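Local structure of acyl-coenzyme A oxidase 1 (Yarrowia lipolytica, 5Y9D) at residues A366-M371 with D645-S650; D46-L51 with E56-V61. The protein catalyses the FAD-dependent oxidation of acyl-CoA by molecular oxygen to trans-2-enoyl-CoA and hydrogen peroxide in peroxisomal fatty acid beta-oxidation. One frame throughout, in Å; residues are numbered along the deposited sequence.

Interaction 1: residues A366-M371 with D645-S650; sequences AYCYAM and DAFGLS
Tyr369 and Cys368, neighbours on the long helix 355-391, meet Phe647 and Ala646 at the C-terminal end of helix 640-646, a buried apolar contact between the C-alpha1 helical domain and the C-terminal helical region of the acyl-CoA oxidase fold. The two rings are set obliquely, their centroids 5.5 Å apart and their planes at 47°, an arrangement that is neither stacked nor T-shaped. CD1 and CE1 of the tyrosine do the touching: Tyr369 CE1 lies 3.8 Å from Phe647 CZ, with CD1 slightly farther off. Phe647 holds CG anti to its carbonyl carbon (chi1 -64°), which sends the far rim of the ring, CE1 and CZ, toward Tyr369 and Cys368. There CZ also meets Cys368, whose sulfur SG stands 4.9 Å from the Phe647 centroid in an oblique sulfur-aromatic contact. Lys324 and Thr328 of helix 306-334 pack against Phe647 as well, while Val47 and Leu51 of helix 44-52 lie against Tyr369. Replacing Tyr369 by alanine is likely to open a gap beside the Phe647 rim, take one contact from the Ala646 methyl and leave Leu643 O without its weak hydroxyl partner. The Tyr369 hydroxyl reaches past Phe647 to the helix end, where OH makes a weak hydrogen bond to Leu643 O and sits 3.6 Å from Ala646 CB.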
ATOM      1  N   ALA A 366       4.755   4.175 -18.548  1.00 24.33           N
ATOM      2  CA  ALA A 366       5.919   3.637 -19.228  1.00 25.53           C
ATOM      3  C   ALA A 366       6.481   2.412 -18.502  1.00 25.16           C
ATOM      4  O   ALA A 366       6.776   1.394 -19.137  1.00 24.59           O
ATOM      5  CB  ALA A 366       6.967   4.702 -19.385  1.00 25.51           C
ATOM      6  N   TYR A 367       6.558   2.485 -17.184  1.00 25.72           N
ATOM      7  CA  TYR A 367       6.987   1.335 -16.363  1.00 28.94           C
ATOM      8  C   TYR A 367       6.174   0.148 -16.809  1.00 30.31           C
ATOM      9  O   TYR A 367       6.713  -0.880 -17.212  1.00 34.61           O
ATOM     10  CB  TYR A 367       6.749   1.588 -14.844  1.00 28.88           C
ATOM     11  CG  TYR A 367       7.526   0.726 -13.873  1.00 30.17           C
ATOM     12  CD1 TYR A 367       8.156  -0.445 -14.274  1.00 33.80           C
ATOM     13  CD2 TYR A 367       7.624   1.075 -12.531  1.00 33.87           C
ATOM     14  CE1 TYR A 367       8.879  -1.226 -13.387  1.00 31.49           C
ATOM     15  CE2 TYR A 367       8.347   0.299 -11.634  1.00 34.16           C
ATOM     16  CZ  TYR A 367       8.958  -0.864 -12.081  1.00 33.03           C
ATOM     17  OH  TYR A 367       9.673  -1.678 -11.230  1.00 38.45           O
ATOM     18  N   CYS A 368       4.859   0.303 -16.735  1.00 32.37           N
ATOM     19  CA  CYS A 368       3.929  -0.752 -17.091  1.00 28.87           C
ATOM     20  C   CYS A 368       4.231  -1.321 -18.470  1.00 26.86           C
ATOM     21  O   CYS A 368       4.420  -2.528 -18.593  1.00 26.20           O
ATOM     22  CB  CYS A 368       2.492  -0.225 -17.018  1.00 29.45           C
ATOM     23  SG  CYS A 368       1.327  -1.458 -17.597  1.00 32.99           S
ATOM     24  N   TYR A 369       4.310  -0.484 -19.511  1.00 27.66           N
ATOM     25  CA  TYR A 369       4.655  -1.007 -20.883  1.00 27.50           C
ATOM     26  C   TYR A 369       5.917  -1.856 -20.806  1.00 27.56           C
ATOM     27  O   TYR A 369       5.984  -2.908 -21.426  1.00 27.64           O
ATOM     28  CB  TYR A 369       4.876   0.116 -21.936  1.00 27.35           C
ATOM     29  CG  TYR A 369       3.657   0.553 -22.737  1.00 26.26           C
ATOM     30  CD1 TYR A 369       2.591   1.179 -22.132  1.00 27.53           C
ATOM     31  CD2 TYR A 369       3.578   0.340 -24.093  1.00 27.67           C
ATOM     32  CE1 TYR A 369       1.480   1.575 -22.856  1.00 27.79           C
ATOM     33  CE2 TYR A 369       2.459   0.715 -24.829  1.00 27.64           C
ATOM     34  CZ  TYR A 369       1.430   1.359 -24.214  1.00 28.00           C
ATOM     35  OH  TYR A 369       0.326   1.771 -24.940  1.00 28.08           O
ATOM     36  N   ALA A 370       6.909  -1.397 -20.030  1.00 28.35           N
ATOM     37  CA  ALA A 370       8.186  -2.117 -19.865  1.00 30.20           C
ATOM     38  C   ALA A 370       8.006  -3.443 -19.156  1.00 32.76           C
ATOM     39  O   ALA A 370       8.647  -4.459 -19.484  1.00 32.42           O
ATOM     40  CB  ALA A 370       9.199  -1.271 -19.098  1.00 31.14           C
ATOM     41  N   MET A 371       7.130  -3.470 -18.166  1.00 31.75           N
ATOM     42  CA  MET A 371       6.901  -4.753 -17.520  1.00 31.67           C
ATOM     43  C   MET A 371       6.577  -5.870 -18.505  1.00 29.80           C
ATOM     44  O   MET A 371       7.095  -6.970 -18.349  1.00 30.53           O
ATOM     45  CB  MET A 371       5.840  -4.638 -16.461  1.00 33.16           C
ATOM     46  CG  MET A 371       6.346  -3.951 -15.219  1.00 33.14           C
ATOM     47  SD  MET A 371       4.891  -3.742 -14.233  1.00 36.34           S
ATOM     48  CE  MET A 371       5.558  -3.051 -12.731  1.00 36.37           C
ATOM     49  N   ASP A 645      -5.896   2.631 -24.348  1.00 27.22           N
ATOM     50  CA  ASP A 645      -6.842   1.936 -25.208  1.00 26.05           C
ATOM     51  C   ASP A 645      -6.153   0.703 -25.755  1.00 28.07           C
ATOM     52  O   ASP A 645      -6.753  -0.330 -25.977  1.00 27.29           O
ATOM     53  CB  ASP A 645      -7.320   2.845 -26.343  1.00 28.72           C
ATOM     54  CG  ASP A 645      -8.510   3.714 -25.951  1.00 29.60           C
ATOM     55  OD1 ASP A 645      -9.093   3.509 -24.880  1.00 29.08           O
ATOM     56  OD2 ASP A 645      -8.859   4.616 -26.719  1.00 30.46           O
ATOM     57  N   ALA A 646      -4.864   0.886 -25.981  1.00 28.35           N
ATOM     58  CA  ALA A 646      -3.926  -0.058 -26.557  1.00 28.74           C
ATOM     59  C   ALA A 646      -3.788  -1.279 -25.690  1.00 27.38           C
ATOM     60  O   ALA A 646      -3.453  -2.344 -26.183  1.00 27.13           O
ATOM     61  CB  ALA A 646      -2.576   0.596 -26.748  1.00 30.14           C
ATOM     62  N   PHE A 647      -4.063  -1.129 -24.401  1.00 26.77           N
ATOM     63  CA  PHE A 647      -4.139  -2.357 -23.572  1.00 27.13           C
ATOM     64  C   PHE A 647      -5.169  -3.437 -24.022  1.00 26.22           C
ATOM     65  O   PHE A 647      -4.924  -4.615 -23.847  1.00 28.19           O
ATOM     66  CB  PHE A 647      -4.303  -2.033 -22.093  1.00 26.25           C
ATOM     67  CG  PHE A 647      -3.139  -1.320 -21.516  1.00 24.90           C
ATOM     68  CD1 PHE A 647      -1.870  -1.676 -21.877  1.00 25.22           C
ATOM     69  CD2 PHE A 647      -3.315  -0.282 -20.638  1.00 24.77           C
ATOM     70  CE1 PHE A 647      -0.785  -1.019 -21.364  1.00 27.14           C
ATOM     71  CE2 PHE A 647      -2.238   0.384 -20.122  1.00 25.20           C
ATOM     72  CZ  PHE A 647      -0.971   0.015 -20.485  1.00 25.56           C
ATOM     73  N   GLY A 648      -6.318  -3.034 -24.547  1.00 26.16           N
ATOM     74  CA  GLY A 648      -7.302  -3.885 -25.154  1.00 26.15           C
ATOM     75  C   GLY A 648      -8.366  -4.356 -24.193  1.00 26.21           C
ATOM     76  O   GLY A 648      -9.069  -5.290 -24.508  1.00 28.25           O
ATOM     77  N   LEU A 649      -8.487  -3.703 -23.038  1.00 26.87           N
ATOM     78  CA  LEU A 649      -9.467  -4.063 -22.000  1.00 27.08           C
ATOM     79  C   LEU A 649     -10.915  -3.612 -22.214  1.00 26.54           C
ATOM     80  O   LEU A 649     -11.188  -2.433 -22.333  1.00 28.12           O
ATOM     81  CB  LEU A 649      -9.019  -3.518 -20.661  1.00 27.85           C
ATOM     82  CG  LEU A 649      -7.660  -4.071 -20.251  1.00 29.94           C
ATOM     83  CD1 LEU A 649      -7.302  -3.613 -18.863  1.00 28.26           C
ATOM     84  CD2 LEU A 649      -7.690  -5.589 -20.343  1.00 30.28           C
ATOM     85  N   SER A 650     -11.846  -4.565 -22.225  1.00 26.11           N
ATOM     86  CA  SER A 650     -13.266  -4.243 -22.238  1.00 25.38           C
ATOM     87  C   SER A 650     -13.647  -3.717 -20.862  1.00 25.60           C
ATOM     88  O   SER A 650     -12.823  -3.727 -19.952  1.00 24.82           O
ATOM     89  CB  SER A 650     -14.071  -5.477 -22.560  1.00 25.84           C
ATOM     90  OG  SER A 650     -14.171  -6.339 -21.434  1.00 27.19           O
TER

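Interaction 2: residues D46-L51 with E56-V61; sequences DVTNFL and EETQIV
Two consecutive helices joined by a short turn, 44-52 and 55-70, come together in the N-terminal helical domain of the acyl-CoA oxidase, and Thr58 on the second helix makes the contacts with the first. The two backbones come close here, with the CA atoms of Asn49 and Thr58 6.0 Å apart. One polar bond joins the segments: Thr58 OG1 donates to Asn49 OD1 at 2.8 Å. The hydroxyl approaches in the plane of the amide carbonyl, with a C=O...donor angle of 145°, and the two side chains cross at about a right angle. Asn49 carries CG anti to its carbonyl carbon (chi1 -71°), and the amide is turned to bring OD1 across to the second helix, while ND2 makes a weak hydrogen bond to Glu55 OE1. Asn49 OD1 takes the main bond of the Thr58 hydroxyl; Gly54 O in the turn is a weak competing acceptor, and Asn52 ND2, at the end of the first helix, donates to the oxygen. A single buried hydroxyl is thus gripped from both the first helix and the connection, which should limit the rotation of the threonine.

The methyl of Thr58 serves the apolar half of the contact. With CG2 anti to the backbone N, it comes up to the methyl of Thr48, again with the side chains nearly perpendicular. The Thr48 hydroxyl turns instead to Ala646 O, its strongest partner, and is also hydrogen-bonded with Val44 O of its own helix. Alongside, Trp112 of helix 107-118 packs on Glu57, Ile60 and Val61 of helix 55-70. Between the two threonines the approach is methyl to methyl, Thr48 CG2 lying 4.1 Å from Thr58 CG2.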
ATOM      1  N   ASP A  46      -2.456  -1.503 -33.491  1.00 31.61           N
ATOM      2  CA  ASP A  46      -1.051  -1.723 -33.805  1.00 31.84           C
ATOM      3  C   ASP A  46      -0.233  -1.742 -32.482  1.00 31.16           C
ATOM      4  O   ASP A  46       0.639  -2.589 -32.309  1.00 32.38           O
ATOM      5  CB  ASP A  46      -0.500  -0.684 -34.792  1.00 35.32           C
ATOM      6  CG  ASP A  46      -1.039  -0.840 -36.229  1.00 38.45           C
ATOM      7  OD1 ASP A  46      -1.421  -1.944 -36.674  1.00 44.49           O
ATOM      8  OD2 ASP A  46      -1.042   0.173 -36.945  1.00 41.30           O
ATOM      9  N   VAL A  47      -0.512  -0.826 -31.556  1.00 29.49           N
ATOM     10  CA  VAL A  47       0.146  -0.853 -30.241  1.00 31.78           C
ATOM     11  C   VAL A  47      -0.244  -2.112 -29.450  1.00 32.60           C
ATOM     12  O   VAL A  47       0.605  -2.717 -28.818  1.00 35.31           O
ATOM     13  CB  VAL A  47      -0.157   0.385 -29.369  1.00 30.08           C
ATOM     14  CG1 VAL A  47       0.714   0.368 -28.122  1.00 29.07           C
ATOM     15  CG2 VAL A  47       0.105   1.663 -30.139  1.00 31.65           C
ATOM     16  N   THR A  48      -1.521  -2.495 -29.502  1.00 31.62           N
ATOM     17  CA  THR A  48      -2.011  -3.710 -28.836  1.00 31.00           C
ATOM     18  C   THR A  48      -1.237  -4.943 -29.356  1.00 31.06           C
ATOM     19  O   THR A  48      -0.790  -5.769 -28.580  1.00 29.30           O
ATOM     20  CB  THR A  48      -3.554  -3.869 -29.016  1.00 28.31           C
ATOM     21  OG1 THR A  48      -4.230  -2.678 -28.569  1.00 26.08           O
ATOM     22  CG2 THR A  48      -4.078  -5.016 -28.198  1.00 28.41           C
ATOM     23  N   ASN A  49      -1.034  -5.003 -30.665  1.00 32.30           N
ATOM     24  CA  ASN A  49      -0.240  -6.054 -31.329  1.00 31.27           C
ATOM     25  C   ASN A  49       1.226  -6.021 -30.947  1.00 31.91           C
ATOM     26  O   ASN A  49       1.842  -7.049 -30.733  1.00 33.69           O
ATOM     27  CB  ASN A  49      -0.403  -5.941 -32.842  1.00 28.93           C
ATOM     28  CG  ASN A  49      -1.787  -6.356 -33.287  1.00 30.86           C
ATOM     29  OD1 ASN A  49      -2.533  -7.020 -32.534  1.00 29.46           O
ATOM     30  ND2 ASN A  49      -2.155  -5.980 -34.508  1.00 33.03           N
ATOM     31  N   PHE A  50       1.769  -4.831 -30.811  1.00 30.60           N
ATOM     32  CA  PHE A  50       3.110  -4.695 -30.305  1.00 31.04           C
ATOM     33  C   PHE A  50       3.243  -5.238 -28.884  1.00 33.09           C
ATOM     34  O   PHE A  50       4.231  -5.878 -28.557  1.00 36.16           O
ATOM     35  CB  PHE A  50       3.497  -3.232 -30.323  1.00 31.54           C
ATOM     36  CG  PHE A  50       4.731  -2.937 -29.572  1.00 31.24           C
ATOM     37  CD1 PHE A  50       5.957  -3.043 -30.186  1.00 32.08           C
ATOM     38  CD2 PHE A  50       4.666  -2.546 -28.247  1.00 31.62           C
ATOM     39  CE1 PHE A  50       7.117  -2.754 -29.487  1.00 33.98           C
ATOM     40  CE2 PHE A  50       5.821  -2.284 -27.533  1.00 32.77           C
ATOM     41  CZ  PHE A  50       7.049  -2.379 -28.159  1.00 33.88           C
ATOM     42  N   LEU A  51       2.261  -4.959 -28.028  1.00 34.40           N
ATOM     43  CA  LEU A  51       2.286  -5.464 -26.659  1.00 32.49           C
ATOM     44  C   LEU A  51       2.086  -6.964 -26.571  1.00 31.30           C
ATOM     45  O   LEU A  51       2.652  -7.592 -25.707  1.00 34.61           O
ATOM     46  CB  LEU A  51       1.241  -4.775 -25.801  1.00 31.69           C
ATOM     47  CG  LEU A  51       1.546  -3.343 -25.417  1.00 30.71           C
ATOM     48  CD1 LEU A  51       0.311  -2.720 -24.804  1.00 30.66           C
ATOM     49  CD2 LEU A  51       2.717  -3.303 -24.442  1.00 30.32           C
ATOM     50  N   GLU A  56      -1.711 -12.414 -34.264  1.00 42.58           N
ATOM     51  CA  GLU A  56      -2.127 -13.753 -33.902  1.00 43.07           C
ATOM     52  C   GLU A  56      -2.285 -13.869 -32.395  1.00 41.27           C
ATOM     53  O   GLU A  56      -3.251 -14.453 -31.909  1.00 38.52           O
ATOM     54  CB  GLU A  56      -1.124 -14.782 -34.405  1.00 49.24           C
ATOM     55  CG  GLU A  56      -0.865 -14.706 -35.904  1.00 56.39           C
ATOM     56  CD  GLU A  56      -2.145 -14.760 -36.724  1.00 63.94           C
ATOM     57  OE1 GLU A  56      -2.953 -15.714 -36.507  1.00 64.07           O
ATOM     58  OE2 GLU A  56      -2.329 -13.852 -37.583  1.00 65.69           O
ATOM     59  N   GLU A  57      -1.355 -13.280 -31.655  1.00 41.56           N
ATOM     60  CA  GLU A  57      -1.379 -13.371 -30.201  1.00 41.30           C
ATOM     61  C   GLU A  57      -2.531 -12.544 -29.637  1.00 38.35           C
ATOM     62  O   GLU A  57      -3.240 -12.969 -28.734  1.00 37.54           O
ATOM     63  CB  GLU A  57      -0.056 -12.916 -29.604  1.00 44.70           C
ATOM     64  CG  GLU A  57       1.192 -13.495 -30.264  1.00 50.72           C
ATOM     65  CD  GLU A  57       1.235 -15.017 -30.299  1.00 56.32           C
ATOM     66  OE1 GLU A  57       0.519 -15.677 -29.507  1.00 65.38           O
ATOM     67  OE2 GLU A  57       2.009 -15.561 -31.120  1.00 52.89           O
ATOM     68  N   THR A  58      -2.727 -11.366 -30.189  1.00 37.92           N
ATOM     69  CA  THR A  58      -3.869 -10.560 -29.836  1.00 37.72           C
ATOM     70  C   THR A  58      -5.191 -11.277 -30.064  1.00 37.69           C
ATOM     71  O   THR A  58      -6.107 -11.163 -29.235  1.00 34.67           O
ATOM     72  CB  THR A  58      -3.847  -9.265 -30.618  1.00 38.10           C
ATOM     73  OG1 THR A  58      -2.645  -8.581 -30.262  1.00 41.37           O
ATOM     74  CG2 THR A  58      -5.048  -8.406 -30.276  1.00 37.87           C
ATOM     75  N   GLN A  59      -5.296 -12.021 -31.163  1.00 37.93           N
ATOM     76  CA  GLN A  59      -6.527 -12.754 -31.427  1.00 38.03           C
ATOM     77  C   GLN A  59      -6.772 -13.808 -30.368  1.00 38.07           C
ATOM     78  O   GLN A  59      -7.904 -13.991 -29.927  1.00 39.67           O
ATOM     79  CB  GLN A  59      -6.529 -13.375 -32.813  1.00 39.30           C
ATOM     80  CG  GLN A  59      -7.067 -12.441 -33.890  1.00 42.30           C
ATOM     81  CD  GLN A  59      -7.062 -13.101 -35.265  1.00 44.12           C
ATOM     82  OE1 GLN A  59      -7.686 -14.165 -35.464  1.00 41.82           O
ATOM     83  NE2 GLN A  59      -6.343 -12.487 -36.218  1.00 41.36           N
ATOM     84  N   ILE A  60      -5.700 -14.479 -29.952  1.00 37.24           N
ATOM     85  CA  ILE A  60      -5.776 -15.518 -28.948  1.00 34.92           C
ATOM     86  C   ILE A  60      -6.128 -14.877 -27.612  1.00 34.13           C
ATOM     87  O   ILE A  60      -6.961 -15.380 -26.857  1.00 31.55           O
ATOM     88  CB  ILE A  60      -4.454 -16.293 -28.883  1.00 37.93           C
ATOM     89  CG1 ILE A  60      -4.348 -17.204 -30.100  1.00 40.72           C
ATOM     90  CG2 ILE A  60      -4.354 -17.142 -27.620  1.00 38.58           C
ATOM     91  CD1 ILE A  60      -2.968 -17.816 -30.294  1.00 43.96           C
ATOM     92  N   VAL A  61      -5.503 -13.751 -27.324  1.00 33.96           N
ATOM     93  CA  VAL A  61      -5.812 -13.006 -26.094  1.00 34.84           C
ATOM     94  C   VAL A  61      -7.262 -12.535 -26.058  1.00 33.13           C
ATOM     95  O   VAL A  61      -7.901 -12.602 -24.999  1.00 31.93           O
ATOM     96  CB  VAL A  61      -4.832 -11.835 -25.901  1.00 34.47           C
ATOM     97  CG1 VAL A  61      -5.372 -10.787 -24.929  1.00 35.64           C
ATOM     98  CG2 VAL A  61      -3.494 -12.400 -25.447  1.00 34.10           C
TER

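From the N terminus, interaction 2 comes first: four residues separate 46-51 from 56-61, of which only the middle two lie between helices. Interaction 1 opens much later, at 366-371, and closes over 273 mostly helical residues at 645-650, placing the two in series along the chain, neither crossing nor nesting. The centres of interactions 1 and 2 are about 11 Å apart, and the two touch directly. Helix 44-52, one side of interaction 2, also touches both segments of interaction 1: Thr48 OG1 probably hydrogen-bonds to Ala646 O at 2.5 Å, Val47 packs on Ala646 and Tyr369, and Leu51 on Tyr369. The N-terminal helical domain is thereby joined to both the C-alpha1 helices and the C-terminal helical region.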